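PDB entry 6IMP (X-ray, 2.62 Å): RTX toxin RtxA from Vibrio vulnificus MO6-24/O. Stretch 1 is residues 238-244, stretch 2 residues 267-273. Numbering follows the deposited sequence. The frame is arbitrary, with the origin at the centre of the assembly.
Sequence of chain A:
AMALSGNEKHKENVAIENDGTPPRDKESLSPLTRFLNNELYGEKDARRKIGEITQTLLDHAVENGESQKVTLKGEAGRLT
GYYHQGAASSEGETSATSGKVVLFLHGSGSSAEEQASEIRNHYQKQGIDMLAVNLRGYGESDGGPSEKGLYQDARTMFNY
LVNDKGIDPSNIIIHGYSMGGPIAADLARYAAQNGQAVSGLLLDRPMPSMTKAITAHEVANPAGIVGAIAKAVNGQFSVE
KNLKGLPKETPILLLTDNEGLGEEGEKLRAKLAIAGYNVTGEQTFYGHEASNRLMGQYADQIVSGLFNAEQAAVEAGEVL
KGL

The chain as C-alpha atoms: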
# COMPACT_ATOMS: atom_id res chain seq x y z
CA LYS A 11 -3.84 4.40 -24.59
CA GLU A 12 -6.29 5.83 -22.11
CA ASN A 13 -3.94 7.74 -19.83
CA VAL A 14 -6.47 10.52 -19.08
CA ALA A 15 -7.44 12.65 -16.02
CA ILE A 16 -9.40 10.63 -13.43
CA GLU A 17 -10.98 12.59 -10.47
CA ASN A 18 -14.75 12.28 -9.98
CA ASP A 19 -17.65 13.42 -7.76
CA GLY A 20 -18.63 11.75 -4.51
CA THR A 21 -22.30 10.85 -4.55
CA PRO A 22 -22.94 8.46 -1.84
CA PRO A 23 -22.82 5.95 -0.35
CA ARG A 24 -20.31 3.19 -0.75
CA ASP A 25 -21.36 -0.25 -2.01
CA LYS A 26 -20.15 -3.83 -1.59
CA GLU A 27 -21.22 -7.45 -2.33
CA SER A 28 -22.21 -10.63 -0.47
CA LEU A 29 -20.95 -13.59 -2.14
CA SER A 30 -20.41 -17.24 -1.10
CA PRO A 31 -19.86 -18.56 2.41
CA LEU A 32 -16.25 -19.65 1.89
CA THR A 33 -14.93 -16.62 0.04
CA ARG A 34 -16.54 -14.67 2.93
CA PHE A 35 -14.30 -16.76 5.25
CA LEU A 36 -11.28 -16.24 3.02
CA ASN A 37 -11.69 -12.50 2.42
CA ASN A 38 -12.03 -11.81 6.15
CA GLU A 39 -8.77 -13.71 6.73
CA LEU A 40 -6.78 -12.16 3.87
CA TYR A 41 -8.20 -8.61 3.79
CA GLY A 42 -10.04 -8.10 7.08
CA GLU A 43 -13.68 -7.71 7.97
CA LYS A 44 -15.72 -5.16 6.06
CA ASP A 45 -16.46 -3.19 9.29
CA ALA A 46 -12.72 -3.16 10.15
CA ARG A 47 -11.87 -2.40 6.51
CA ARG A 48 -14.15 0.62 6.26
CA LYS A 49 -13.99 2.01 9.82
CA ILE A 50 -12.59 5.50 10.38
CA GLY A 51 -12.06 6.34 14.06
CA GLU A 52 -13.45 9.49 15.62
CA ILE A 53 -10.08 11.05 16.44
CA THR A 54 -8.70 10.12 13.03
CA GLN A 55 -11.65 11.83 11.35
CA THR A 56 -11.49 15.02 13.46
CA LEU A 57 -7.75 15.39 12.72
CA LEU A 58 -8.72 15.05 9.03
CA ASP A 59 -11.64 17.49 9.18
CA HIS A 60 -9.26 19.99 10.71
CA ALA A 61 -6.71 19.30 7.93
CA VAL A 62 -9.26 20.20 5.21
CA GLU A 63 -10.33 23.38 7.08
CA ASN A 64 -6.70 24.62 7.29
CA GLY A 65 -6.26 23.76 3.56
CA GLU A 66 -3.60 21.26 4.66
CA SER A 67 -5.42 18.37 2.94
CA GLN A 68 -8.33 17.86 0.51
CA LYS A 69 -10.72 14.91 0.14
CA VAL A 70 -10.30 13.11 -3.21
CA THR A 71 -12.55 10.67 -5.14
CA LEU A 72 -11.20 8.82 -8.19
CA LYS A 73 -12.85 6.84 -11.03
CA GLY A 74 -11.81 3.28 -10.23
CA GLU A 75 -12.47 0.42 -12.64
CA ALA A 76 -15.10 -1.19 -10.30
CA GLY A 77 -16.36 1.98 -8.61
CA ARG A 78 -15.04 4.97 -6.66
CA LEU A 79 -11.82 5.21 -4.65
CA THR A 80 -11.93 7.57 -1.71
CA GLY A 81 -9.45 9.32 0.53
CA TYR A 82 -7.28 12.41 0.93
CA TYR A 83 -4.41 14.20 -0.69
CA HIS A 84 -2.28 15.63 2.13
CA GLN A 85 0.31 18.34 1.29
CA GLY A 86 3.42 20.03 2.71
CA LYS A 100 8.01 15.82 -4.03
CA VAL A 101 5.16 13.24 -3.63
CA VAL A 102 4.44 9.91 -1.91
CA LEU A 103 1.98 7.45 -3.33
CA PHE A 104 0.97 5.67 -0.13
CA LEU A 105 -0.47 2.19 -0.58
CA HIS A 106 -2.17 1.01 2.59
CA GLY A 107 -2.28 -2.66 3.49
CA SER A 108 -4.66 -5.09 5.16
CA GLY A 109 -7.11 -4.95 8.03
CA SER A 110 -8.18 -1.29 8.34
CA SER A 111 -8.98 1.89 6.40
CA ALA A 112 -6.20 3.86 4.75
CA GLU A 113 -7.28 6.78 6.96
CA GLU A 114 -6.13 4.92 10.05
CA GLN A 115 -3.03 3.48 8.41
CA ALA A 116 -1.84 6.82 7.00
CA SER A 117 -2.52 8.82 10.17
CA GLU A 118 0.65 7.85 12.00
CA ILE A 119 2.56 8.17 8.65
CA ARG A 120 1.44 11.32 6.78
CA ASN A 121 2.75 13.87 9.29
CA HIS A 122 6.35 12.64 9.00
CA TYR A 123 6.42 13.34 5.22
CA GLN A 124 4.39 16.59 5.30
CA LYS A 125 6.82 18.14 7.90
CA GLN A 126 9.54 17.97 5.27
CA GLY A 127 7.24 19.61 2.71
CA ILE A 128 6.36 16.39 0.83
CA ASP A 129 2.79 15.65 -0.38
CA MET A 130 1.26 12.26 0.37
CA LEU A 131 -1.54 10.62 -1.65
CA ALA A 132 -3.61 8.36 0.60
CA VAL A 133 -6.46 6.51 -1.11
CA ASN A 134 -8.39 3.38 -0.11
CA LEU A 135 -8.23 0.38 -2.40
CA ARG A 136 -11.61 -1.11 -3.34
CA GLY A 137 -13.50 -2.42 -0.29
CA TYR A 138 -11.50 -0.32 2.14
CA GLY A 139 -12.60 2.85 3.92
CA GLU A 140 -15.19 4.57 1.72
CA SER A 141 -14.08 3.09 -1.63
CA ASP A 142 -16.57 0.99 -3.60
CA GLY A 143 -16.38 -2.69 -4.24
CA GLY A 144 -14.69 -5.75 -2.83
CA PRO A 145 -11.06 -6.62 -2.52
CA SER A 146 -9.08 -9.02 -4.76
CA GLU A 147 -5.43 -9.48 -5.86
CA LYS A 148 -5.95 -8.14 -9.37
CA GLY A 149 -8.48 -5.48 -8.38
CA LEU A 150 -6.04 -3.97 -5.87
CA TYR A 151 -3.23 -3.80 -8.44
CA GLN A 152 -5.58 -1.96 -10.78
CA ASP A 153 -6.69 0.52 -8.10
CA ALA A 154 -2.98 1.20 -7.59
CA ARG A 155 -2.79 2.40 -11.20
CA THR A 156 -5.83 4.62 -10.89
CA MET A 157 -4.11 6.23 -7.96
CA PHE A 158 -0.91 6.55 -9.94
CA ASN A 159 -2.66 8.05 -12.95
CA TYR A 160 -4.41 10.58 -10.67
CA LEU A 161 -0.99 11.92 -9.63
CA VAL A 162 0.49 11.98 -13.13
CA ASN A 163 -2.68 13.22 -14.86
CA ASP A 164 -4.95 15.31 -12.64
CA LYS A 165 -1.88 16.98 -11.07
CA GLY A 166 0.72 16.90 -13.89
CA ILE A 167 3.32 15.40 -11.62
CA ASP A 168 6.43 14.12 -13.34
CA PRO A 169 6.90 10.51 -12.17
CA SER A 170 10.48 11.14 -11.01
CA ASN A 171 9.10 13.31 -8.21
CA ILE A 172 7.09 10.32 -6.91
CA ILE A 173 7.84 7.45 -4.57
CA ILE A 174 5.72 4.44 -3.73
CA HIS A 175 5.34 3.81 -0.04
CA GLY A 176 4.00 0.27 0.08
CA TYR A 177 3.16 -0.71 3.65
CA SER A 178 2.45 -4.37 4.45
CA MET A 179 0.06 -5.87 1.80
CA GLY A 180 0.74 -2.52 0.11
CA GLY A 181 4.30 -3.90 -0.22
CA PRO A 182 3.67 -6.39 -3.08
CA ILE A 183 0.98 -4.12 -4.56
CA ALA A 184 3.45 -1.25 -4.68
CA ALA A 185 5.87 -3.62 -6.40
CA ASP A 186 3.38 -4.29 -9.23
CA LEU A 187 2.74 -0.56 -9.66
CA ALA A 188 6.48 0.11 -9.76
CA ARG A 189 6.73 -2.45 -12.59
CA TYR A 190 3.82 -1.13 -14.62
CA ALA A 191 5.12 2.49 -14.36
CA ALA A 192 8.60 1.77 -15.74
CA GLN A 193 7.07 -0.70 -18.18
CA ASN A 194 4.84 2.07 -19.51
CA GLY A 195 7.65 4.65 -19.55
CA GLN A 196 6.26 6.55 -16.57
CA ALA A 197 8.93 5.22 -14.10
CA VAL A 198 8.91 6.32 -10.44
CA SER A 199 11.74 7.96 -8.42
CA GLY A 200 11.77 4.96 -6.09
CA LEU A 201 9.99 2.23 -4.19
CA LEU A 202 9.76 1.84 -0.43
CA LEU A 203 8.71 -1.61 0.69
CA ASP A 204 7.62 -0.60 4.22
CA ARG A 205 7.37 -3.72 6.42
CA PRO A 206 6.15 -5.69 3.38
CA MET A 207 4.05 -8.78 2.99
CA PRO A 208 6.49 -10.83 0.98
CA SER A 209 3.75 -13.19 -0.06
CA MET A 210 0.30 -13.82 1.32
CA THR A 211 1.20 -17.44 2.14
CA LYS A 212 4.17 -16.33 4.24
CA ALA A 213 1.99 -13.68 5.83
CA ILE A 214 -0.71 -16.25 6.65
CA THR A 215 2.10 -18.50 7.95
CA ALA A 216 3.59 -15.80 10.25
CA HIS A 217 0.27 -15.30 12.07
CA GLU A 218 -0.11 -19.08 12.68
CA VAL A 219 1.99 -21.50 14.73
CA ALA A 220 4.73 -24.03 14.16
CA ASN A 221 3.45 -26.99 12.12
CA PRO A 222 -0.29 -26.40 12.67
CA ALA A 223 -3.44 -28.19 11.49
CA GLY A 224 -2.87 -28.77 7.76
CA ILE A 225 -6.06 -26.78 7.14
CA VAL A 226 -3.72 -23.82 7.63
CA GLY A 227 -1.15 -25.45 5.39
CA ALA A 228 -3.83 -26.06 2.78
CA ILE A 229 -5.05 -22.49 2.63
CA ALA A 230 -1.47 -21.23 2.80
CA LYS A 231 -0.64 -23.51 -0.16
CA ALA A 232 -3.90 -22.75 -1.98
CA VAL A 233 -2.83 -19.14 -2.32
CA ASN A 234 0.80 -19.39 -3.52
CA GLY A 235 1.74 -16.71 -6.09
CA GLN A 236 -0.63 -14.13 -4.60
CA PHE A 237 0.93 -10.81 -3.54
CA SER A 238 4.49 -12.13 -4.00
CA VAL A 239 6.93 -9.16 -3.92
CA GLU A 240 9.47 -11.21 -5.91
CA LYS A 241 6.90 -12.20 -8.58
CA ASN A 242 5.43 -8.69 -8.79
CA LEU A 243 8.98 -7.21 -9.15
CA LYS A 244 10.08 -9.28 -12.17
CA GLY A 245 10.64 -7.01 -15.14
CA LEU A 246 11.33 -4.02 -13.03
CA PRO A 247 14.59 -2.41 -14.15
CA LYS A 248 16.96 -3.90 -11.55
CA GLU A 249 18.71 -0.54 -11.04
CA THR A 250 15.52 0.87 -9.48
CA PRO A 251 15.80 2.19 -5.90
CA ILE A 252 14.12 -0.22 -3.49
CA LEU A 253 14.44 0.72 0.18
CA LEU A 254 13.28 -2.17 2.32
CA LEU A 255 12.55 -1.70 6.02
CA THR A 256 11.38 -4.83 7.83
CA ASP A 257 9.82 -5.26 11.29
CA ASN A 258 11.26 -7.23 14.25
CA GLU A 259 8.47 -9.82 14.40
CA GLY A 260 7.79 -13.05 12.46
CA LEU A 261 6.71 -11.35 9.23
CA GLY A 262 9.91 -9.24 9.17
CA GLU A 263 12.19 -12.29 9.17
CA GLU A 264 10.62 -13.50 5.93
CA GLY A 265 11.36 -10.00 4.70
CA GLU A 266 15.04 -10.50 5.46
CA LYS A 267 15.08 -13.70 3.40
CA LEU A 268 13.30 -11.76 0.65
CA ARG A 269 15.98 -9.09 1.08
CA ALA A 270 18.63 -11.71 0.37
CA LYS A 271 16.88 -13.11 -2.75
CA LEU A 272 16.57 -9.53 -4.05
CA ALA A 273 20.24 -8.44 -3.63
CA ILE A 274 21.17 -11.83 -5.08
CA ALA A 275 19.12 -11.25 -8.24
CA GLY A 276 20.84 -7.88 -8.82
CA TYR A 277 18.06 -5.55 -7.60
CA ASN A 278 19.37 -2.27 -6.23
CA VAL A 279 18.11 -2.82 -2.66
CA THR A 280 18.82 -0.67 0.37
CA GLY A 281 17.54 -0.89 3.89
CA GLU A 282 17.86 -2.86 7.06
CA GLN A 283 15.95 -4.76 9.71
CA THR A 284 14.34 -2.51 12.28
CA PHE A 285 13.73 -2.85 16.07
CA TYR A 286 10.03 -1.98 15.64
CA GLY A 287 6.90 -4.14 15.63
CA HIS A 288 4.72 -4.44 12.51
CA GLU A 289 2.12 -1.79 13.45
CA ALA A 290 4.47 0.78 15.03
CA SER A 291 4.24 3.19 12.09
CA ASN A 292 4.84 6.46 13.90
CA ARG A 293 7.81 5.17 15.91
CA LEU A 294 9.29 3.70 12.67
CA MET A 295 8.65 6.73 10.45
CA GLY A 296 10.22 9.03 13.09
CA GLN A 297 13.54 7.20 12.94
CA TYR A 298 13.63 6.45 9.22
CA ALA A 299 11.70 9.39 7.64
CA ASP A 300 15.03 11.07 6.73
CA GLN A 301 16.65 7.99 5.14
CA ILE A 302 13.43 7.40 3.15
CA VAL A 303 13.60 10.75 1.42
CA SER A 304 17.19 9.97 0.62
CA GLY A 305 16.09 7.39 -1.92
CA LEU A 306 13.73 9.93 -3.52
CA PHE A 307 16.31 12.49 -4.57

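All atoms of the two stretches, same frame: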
# COMPACT_ATOMS: atom_id res chain seq x y z
N SER A 238 3.05 -11.88 -4.13
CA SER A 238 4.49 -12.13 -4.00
C SER A 238 5.27 -10.90 -4.48
O SER A 238 5.11 -10.47 -5.62
CB SER A 238 4.91 -13.37 -4.80
OG SER A 238 6.32 -13.43 -4.95
N VAL A 239 6.09 -10.34 -3.59
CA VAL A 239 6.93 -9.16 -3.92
C VAL A 239 7.88 -9.50 -5.06
O VAL A 239 8.01 -8.74 -6.03
CB VAL A 239 7.77 -8.70 -2.70
CG1 VAL A 239 8.77 -7.62 -3.11
CG2 VAL A 239 6.87 -8.19 -1.59
N GLU A 240 8.58 -10.62 -4.90
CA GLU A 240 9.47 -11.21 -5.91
C GLU A 240 8.79 -11.29 -7.29
O GLU A 240 9.28 -10.70 -8.27
CB GLU A 240 9.89 -12.62 -5.46
CG GLU A 240 11.33 -13.00 -5.75
CD GLU A 240 11.75 -14.28 -5.03
OE1 GLU A 240 11.26 -14.53 -3.91
OE2 GLU A 240 12.59 -15.03 -5.59
N LYS A 241 7.66 -11.99 -7.34
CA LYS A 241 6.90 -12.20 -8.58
C LYS A 241 6.44 -10.88 -9.19
O LYS A 241 6.62 -10.64 -10.39
CB LYS A 241 5.69 -13.10 -8.30
CG LYS A 241 4.83 -13.44 -9.51
CD LYS A 241 3.97 -14.68 -9.23
CE LYS A 241 2.60 -14.61 -9.90
NZ LYS A 241 2.69 -14.57 -11.38
N ASN A 242 5.89 -10.00 -8.35
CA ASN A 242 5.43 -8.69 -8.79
C ASN A 242 6.58 -7.73 -9.20
O ASN A 242 6.33 -6.68 -9.79
CB ASN A 242 4.59 -8.02 -7.69
CG ASN A 242 3.30 -8.75 -7.38
OD1 ASN A 242 3.22 -9.99 -7.44
ND2 ASN A 242 2.29 -7.99 -7.00
N LEU A 243 7.82 -8.08 -8.85
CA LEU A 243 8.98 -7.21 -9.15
C LEU A 243 9.65 -7.54 -10.48
O LEU A 243 10.39 -6.71 -11.03
CB LEU A 243 10.03 -7.29 -8.03
CG LEU A 243 9.94 -6.28 -6.89
CD1 LEU A 243 11.04 -6.56 -5.86
CD2 LEU A 243 10.05 -4.85 -7.41
N LYS A 244 9.41 -8.76 -10.97
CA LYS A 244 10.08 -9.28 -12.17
C LYS A 244 9.77 -8.42 -13.38
O LYS A 244 8.63 -8.32 -13.78
CB LYS A 244 9.63 -10.71 -12.48
CG LYS A 244 10.16 -11.75 -11.51
CD LYS A 244 9.85 -13.17 -11.98
CE LYS A 244 10.84 -13.66 -13.03
NZ LYS A 244 11.33 -15.04 -12.74
N LYS A 267 14.80 -12.68 4.41
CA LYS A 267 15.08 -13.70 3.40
C LYS A 267 14.81 -13.12 2.00
O LYS A 267 15.66 -13.19 1.09
CB LYS A 267 14.23 -14.96 3.65
CG LYS A 267 14.49 -15.60 5.00
CD LYS A 267 13.75 -16.92 5.19
CE LYS A 267 13.79 -17.35 6.66
NZ LYS A 267 13.33 -18.75 6.89
N LEU A 268 13.64 -12.51 1.85
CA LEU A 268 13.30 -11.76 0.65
C LEU A 268 14.44 -10.82 0.29
O LEU A 268 14.93 -10.84 -0.83
CB LEU A 268 12.01 -10.98 0.86
CG LEU A 268 11.53 -10.07 -0.29
CD1 LEU A 268 11.51 -10.80 -1.62
CD2 LEU A 268 10.15 -9.52 0.03
N ARG A 269 14.87 -10.03 1.27
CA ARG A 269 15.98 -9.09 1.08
C ARG A 269 17.17 -9.76 0.41
O ARG A 269 17.75 -9.23 -0.55
CB ARG A 269 16.42 -8.47 2.41
CG ARG A 269 17.87 -7.99 2.44
CD ARG A 269 18.13 -7.07 3.61
NE ARG A 269 17.68 -5.72 3.32
CZ ARG A 269 16.83 -5.00 4.05
NH1 ARG A 269 16.50 -3.79 3.64
NH2 ARG A 269 16.32 -5.46 5.19
N ALA A 270 17.56 -10.91 0.95
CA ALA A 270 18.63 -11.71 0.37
C ALA A 270 18.33 -12.00 -1.10
O ALA A 270 18.98 -11.45 -1.99
CB ALA A 270 18.84 -12.99 1.16
N LYS A 271 17.27 -12.77 -1.36
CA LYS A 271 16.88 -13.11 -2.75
C LYS A 271 16.96 -11.90 -3.70
O LYS A 271 17.25 -12.07 -4.89
CB LYS A 271 15.46 -13.69 -2.79
CG LYS A 271 15.28 -14.98 -2.01
CD LYS A 271 14.24 -15.90 -2.63
CE LYS A 271 14.24 -17.27 -1.97
NZ LYS A 271 12.87 -17.83 -1.81
N LEU A 272 16.68 -10.71 -3.20
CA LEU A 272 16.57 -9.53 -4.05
C LEU A 272 17.95 -8.94 -4.39
O LEU A 272 18.21 -8.58 -5.55
CB LEU A 272 15.62 -8.48 -3.43
CG LEU A 272 14.11 -8.79 -3.31
CD1 LEU A 272 13.31 -7.52 -3.11
CD2 LEU A 272 13.55 -9.53 -4.52
N ALA A 273 18.83 -8.84 -3.39
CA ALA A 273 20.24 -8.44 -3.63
C ALA A 273 20.89 -9.43 -4.58
O ALA A 273 21.58 -9.05 -5.54
CB ALA A 273 21.01 -8.41 -2.31

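Two helical segments of the RtxA chain, about 239-243 and 267-273, run in roughly the same direction, their N-to-C axes 29° apart and 11.3 Å from each other at closest approach. The backbones stay well separated, the nearest CA atoms being those of E240 and L272 at 7.5 Å, so the closest contacts are all made between side chains. No hydrogen bond crosses the gap, and the 262 Å² buried between the stretches comes chiefly from aliphatic contact.

The first helix is short and weakly bonded, and S238 caps its N-terminus. S238, at the N-cap with chi1 t, places its hydroxyl over the first turn, where OG accepts from K241 N at 3.1 Å with a nearly straight N-H...O angle of 169°; this satisfies an amide that has no helical carbonyl before it. N242 N donates to S238 O at 2.9 Å. Stretch 2 lies within a longer helix, with i-to-i+4 bonds such as K271 N to K267 O at 3.0 Å and L272 N to L268 O at 2.9 Å.

V239 and L243, one turn apart, both direct CA-to-CB toward the second helix. They meet L268 and L272, which are likewise one turn apart, in two matched apolar pairs. V239 (chi1 t) brings CB to 3.7 Å from L268 CD2. The CA-to-CB bond of L268 points sideways, but its t, p conformation carries the isobutyl end back to the valine. L272 also starts sideways and reaches across by its m, t rotamer, so that its CD1 lies 3.7 Å from L243 CD1. L243 has an off-well chi1 of -92° with chi2 t, an arrangement that extends CD1 to the contact while CD2 lies farther from L272. All four residues are buried, and their pairing removes hydrocarbon from water.

E240 and K271 border this apolar row. The E240 CA-to-CB bond runs sideways, yet chi1 at -141°, between wells, and chi2 t extend the chain so that the carboxylate approaches the other helix. Along the way, E240 CG passes 4.3 Å from L272 CD2, a methylene resting against the leucine. K271 points toward stretch 1 with chi1 m, and its aliphatic portion meets the acid first: E240 OE2 is 3.5 Å from K271 CD. The ammonium stops short of a salt bridge, with E240 OE1 to K271 NZ at 4.2 Å, leaving a favourable but longer-range attraction between opposite charges at the more exposed margin. K241 and A270 take no part in the contact.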